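Lysyl oxidase (Pichia pastoris, PDB 1W7C) probably oxidises primary amines, peptidyl lysine among them, using a topaquinone cofactor and a copper ion in each subunit. Local coordinates at residues A[284-295]-A[375-383]. Residues are numbered along the deposited sequence; the frame is centred on the assembly and turned at random. Where two conformers were deposited one is given.
Unlike the reference sequence in segment 375-383: Ser377 (reference Ala). With NAG (2-acetamido-2-deoxy-beta-D-glucopyranose), chain T.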
# COMPACT_ATOMS: atom_id res chain seq x y z
N ARG A 284 -0.78 -22.81 -2.35
CA ARG A 284 -2.17 -22.74 -2.80
C ARG A 284 -3.03 -22.35 -1.60
O ARG A 284 -2.89 -22.91 -0.53
CB ARG A 284 -2.64 -24.15 -3.30
CG ARG A 284 -2.16 -24.52 -4.71
CD ARG A 284 -2.97 -23.87 -5.84
NE ARG A 284 -4.37 -24.33 -5.79
CZ ARG A 284 -4.84 -25.45 -6.30
NH1 ARG A 284 -4.06 -26.26 -6.98
NH2 ARG A 284 -6.12 -25.75 -6.16
N LEU A 285 -3.97 -21.45 -1.81
CA LEU A 285 -5.08 -21.21 -0.93
C LEU A 285 -6.16 -22.30 -1.10
O LEU A 285 -6.53 -22.67 -2.20
CB LEU A 285 -5.66 -19.85 -1.31
CG LEU A 285 -6.54 -19.17 -0.32
CD1 LEU A 285 -5.71 -18.79 0.92
CD2 LEU A 285 -7.15 -17.95 -1.02
N VAL A 286 -6.61 -22.88 0.00
CA VAL A 286 -7.70 -23.83 0.01
C VAL A 286 -8.76 -23.41 1.02
O VAL A 286 -8.49 -22.65 1.95
CB VAL A 286 -7.21 -25.27 0.30
CG1 VAL A 286 -6.21 -25.68 -0.74
CG2 VAL A 286 -6.63 -25.37 1.68
N GLU A 287 -9.94 -24.01 0.84
CA GLU A 287 -11.09 -23.79 1.71
C GLU A 287 -11.40 -25.10 2.39
O GLU A 287 -12.16 -25.92 1.84
CB GLU A 287 -12.28 -23.30 0.89
CG GLU A 287 -12.13 -21.82 0.55
CD GLU A 287 -13.19 -21.25 -0.35
OE1 GLU A 287 -13.96 -21.99 -0.98
OE2 GLU A 287 -13.19 -20.02 -0.50
N PRO A 288 -10.82 -25.36 3.56
CA PRO A 288 -10.96 -26.71 4.15
C PRO A 288 -12.40 -27.12 4.44
O PRO A 288 -12.71 -28.29 4.47
CB PRO A 288 -10.18 -26.64 5.47
CG PRO A 288 -9.41 -25.37 5.44
CD PRO A 288 -10.04 -24.45 4.43
N GLU A 289 -13.25 -26.12 4.70
CA GLU A 289 -14.66 -26.37 5.03
C GLU A 289 -15.60 -25.71 4.03
O GLU A 289 -16.77 -25.48 4.33
CB GLU A 289 -14.95 -25.94 6.46
CG GLU A 289 -14.26 -26.83 7.49
CD GLU A 289 -14.72 -26.60 8.91
OE1 GLU A 289 -15.35 -25.58 9.23
OE2 GLU A 289 -14.43 -27.46 9.73
N GLY A 290 -15.10 -25.45 2.83
CA GLY A 290 -15.92 -24.90 1.78
C GLY A 290 -16.02 -23.39 1.81
O GLY A 290 -15.36 -22.67 2.58
N ARG A 291 -16.87 -22.89 0.93
CA ARG A 291 -16.97 -21.47 0.59
C ARG A 291 -17.81 -20.73 1.62
O ARG A 291 -18.83 -21.23 2.10
CB ARG A 291 -17.61 -21.40 -0.77
CG ARG A 291 -17.79 -19.99 -1.30
CD ARG A 291 -18.59 -19.95 -2.56
NE ARG A 291 -17.88 -20.50 -3.70
CZ ARG A 291 -18.41 -20.57 -4.93
NH1 ARG A 291 -19.67 -20.23 -5.11
NH2 ARG A 291 -17.69 -21.02 -5.96
N ARG A 292 -17.38 -19.51 1.93
CA ARG A 292 -17.98 -18.71 3.01
C ARG A 292 -18.70 -17.42 2.60
O ARG A 292 -19.09 -16.63 3.46
CB ARG A 292 -16.94 -18.40 4.10
CG ARG A 292 -16.15 -19.63 4.55
CD ARG A 292 -15.45 -19.54 5.85
NE ARG A 292 -14.81 -18.22 6.00
CZ ARG A 292 -14.81 -17.50 7.11
NH1 ARG A 292 -15.27 -18.01 8.26
NH2 ARG A 292 -14.35 -16.25 7.06
N TRP A 293 -18.84 -17.23 1.28
CA TRP A 293 -19.66 -16.19 0.69
C TRP A 293 -20.80 -16.87 -0.08
O TRP A 293 -20.69 -18.01 -0.51
CB TRP A 293 -18.83 -15.25 -0.22
CG TRP A 293 -18.05 -15.94 -1.30
CD1 TRP A 293 -16.77 -16.41 -1.21
CD2 TRP A 293 -18.46 -16.17 -2.66
NE1 TRP A 293 -16.38 -16.97 -2.40
CE2 TRP A 293 -17.40 -16.86 -3.31
CE3 TRP A 293 -19.64 -15.94 -3.39
CZ2 TRP A 293 -17.46 -17.24 -4.64
CZ3 TRP A 293 -19.69 -16.33 -4.71
CH2 TRP A 293 -18.62 -16.99 -5.32
N ALA A 294 -21.90 -16.16 -0.21
CA ALA A 294 -23.12 -16.65 -0.87
C ALA A 294 -23.53 -15.69 -1.96
O ALA A 294 -23.08 -14.55 -2.01
CB ALA A 294 -24.24 -16.83 0.14
N TYR A 295 -24.42 -16.13 -2.84
CA TYR A 295 -24.85 -15.28 -3.95
C TYR A 295 -26.19 -15.74 -4.49
O TYR A 295 -26.61 -16.89 -4.28
CB TYR A 295 -23.82 -15.25 -5.08
CG TYR A 295 -23.73 -16.55 -5.85
CD1 TYR A 295 -24.28 -16.68 -7.12
CD2 TYR A 295 -23.09 -17.64 -5.29
CE1 TYR A 295 -24.21 -17.87 -7.80
CE2 TYR A 295 -23.04 -18.88 -5.96
CZ TYR A 295 -23.60 -18.99 -7.21
OH TYR A 295 -23.52 -20.16 -7.90
N CYS A 375 -7.01 -15.53 -10.74
CA CYS A 375 -7.70 -15.61 -9.46
C CYS A 375 -7.30 -16.92 -8.82
O CYS A 375 -6.99 -17.91 -9.53
CB CYS A 375 -9.23 -15.59 -9.65
SG CYS A 375 -9.85 -14.12 -10.51
N PRO A 376 -7.33 -17.01 -7.50
CA PRO A 376 -7.10 -18.31 -6.86
C PRO A 376 -8.10 -19.37 -7.29
O PRO A 376 -9.21 -19.12 -7.77
CB PRO A 376 -7.23 -18.00 -5.35
CG PRO A 376 -7.04 -16.52 -5.25
CD PRO A 376 -7.58 -15.96 -6.50
N SER A 377 -7.66 -20.61 -7.13
CA SER A 377 -8.44 -21.78 -7.54
C SER A 377 -9.78 -21.91 -6.78
O SER A 377 -10.71 -22.54 -7.28
CB SER A 377 -7.59 -23.05 -7.38
OG SER A 377 -6.44 -22.99 -8.24
N THR A 378 -9.90 -21.24 -5.63
CA THR A 378 -11.14 -21.24 -4.84
C THR A 378 -12.15 -20.20 -5.33
O THR A 378 -13.23 -20.07 -4.75
CB THR A 378 -10.83 -20.91 -3.40
OG1 THR A 378 -10.08 -19.68 -3.38
CG2 THR A 378 -9.97 -21.95 -2.72
N ALA A 379 -11.80 -19.44 -6.35
CA ALA A 379 -12.70 -18.39 -6.84
C ALA A 379 -13.94 -18.97 -7.51
O ALA A 379 -13.88 -20.04 -8.08
CB ALA A 379 -12.01 -17.51 -7.85
N GLY A 380 -15.04 -18.24 -7.43
CA GLY A 380 -16.18 -18.46 -8.28
C GLY A 380 -16.19 -17.41 -9.40
O GLY A 380 -15.79 -16.28 -9.22
N TYR A 381 -16.69 -17.84 -10.57
CA TYR A 381 -16.67 -17.01 -11.77
C TYR A 381 -18.07 -16.69 -12.27
O TYR A 381 -19.00 -17.52 -12.15
CB TYR A 381 -15.92 -17.75 -12.89
CG TYR A 381 -14.46 -17.80 -12.65
CD1 TYR A 381 -13.89 -18.88 -12.03
CD2 TYR A 381 -13.64 -16.73 -12.98
CE1 TYR A 381 -12.55 -18.94 -11.76
CE2 TYR A 381 -12.31 -16.76 -12.72
CZ TYR A 381 -11.76 -17.86 -12.11
OH TYR A 381 -10.41 -17.89 -11.83
N PHE A 382 -18.19 -15.50 -12.85
CA PHE A 382 -19.48 -14.95 -13.30
C PHE A 382 -19.45 -14.47 -14.72
O PHE A 382 -18.44 -13.96 -15.19
CB PHE A 382 -19.93 -13.83 -12.31
CG PHE A 382 -20.21 -14.41 -10.96
CD1 PHE A 382 -19.19 -14.59 -10.04
CD2 PHE A 382 -21.46 -14.97 -10.67
CE1 PHE A 382 -19.41 -15.27 -8.85
CE2 PHE A 382 -21.69 -15.64 -9.48
CZ PHE A 382 -20.68 -15.77 -8.56
N THR A 383 -20.56 -14.70 -15.40
CA THR A 383 -20.75 -14.37 -16.80
C THR A 383 -21.48 -13.03 -16.89
O THR A 383 -22.47 -12.79 -16.17
CB THR A 383 -21.62 -15.47 -17.45
OG1 THR A 383 -20.93 -16.72 -17.38
CG2 THR A 383 -21.85 -15.18 -18.91
C1 NAG T . -24.27 -16.80 -21.35
C2 NAG T . -25.50 -17.51 -21.96
C3 NAG T . -26.29 -18.25 -20.89
C4 NAG T . -25.37 -19.20 -20.14
C5 NAG T . -24.12 -18.45 -19.65
C6 NAG T . -23.12 -19.41 -19.00
C7 NAG T . -26.63 -16.76 -23.97
C8 NAG T . -27.96 -16.23 -24.43
N2 NAG T . -26.37 -16.59 -22.67
O3 NAG T . -27.36 -18.99 -21.45
O4 NAG T . -26.08 -19.81 -19.08
O5 NAG T . -23.49 -17.82 -20.75
O6 NAG T . -22.56 -20.25 -20.00
O7 NAG T . -25.87 -17.30 -24.77
O HOH W 1 -5.95 -21.80 -4.79
O HOH W 2 -13.73 -18.28 -2.50
O HOH W 3 -15.16 -21.38 -3.29
O HOH W 4 -10.49 -19.16 -0.69
O HOH W 5 -15.06 -22.22 -6.58
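Glu287 crosses Thr378 at a slant, and its chain is the one to follow. CB leads to CG, which packs on the methyl CG2 of Thr378 at 3.9 Å; beyond CG the chain is extended (chi2 175°), carrying CD past Thr378 CB. At the tip the two oxygens part company. OE2 accepts from two waters: one, 2.7 Å from OE2, also donates to Thr378 O and accepts from Trp293 NE1, while the other takes the hydroxyl proton of Thr378 OG1. OE1 reaches a third water, which accepts from Arg291 NE. Arg291 lays CD over the centre of the Trp293 indole, 3.4 Å above its plane. Farther along, the edge of Phe382 points at the face of Tyr295, planes at 80°, and Trp293 CH2 lies 4.0 Å from Phe382 CE1. At the other end a water joins Arg284 NE and Leu285 O to Ser377 N; Arg284 NH2 hydrogen-bonds to Ala721 O. Strand 284-286 pairs with a strand of the second subunit, placing this contact beside the dimer interface of the copper amine oxidase fold. With no direct hydrogen bond between the segments, polar links here run through water, and the Arg284 guanidinium merely packs on Ser377.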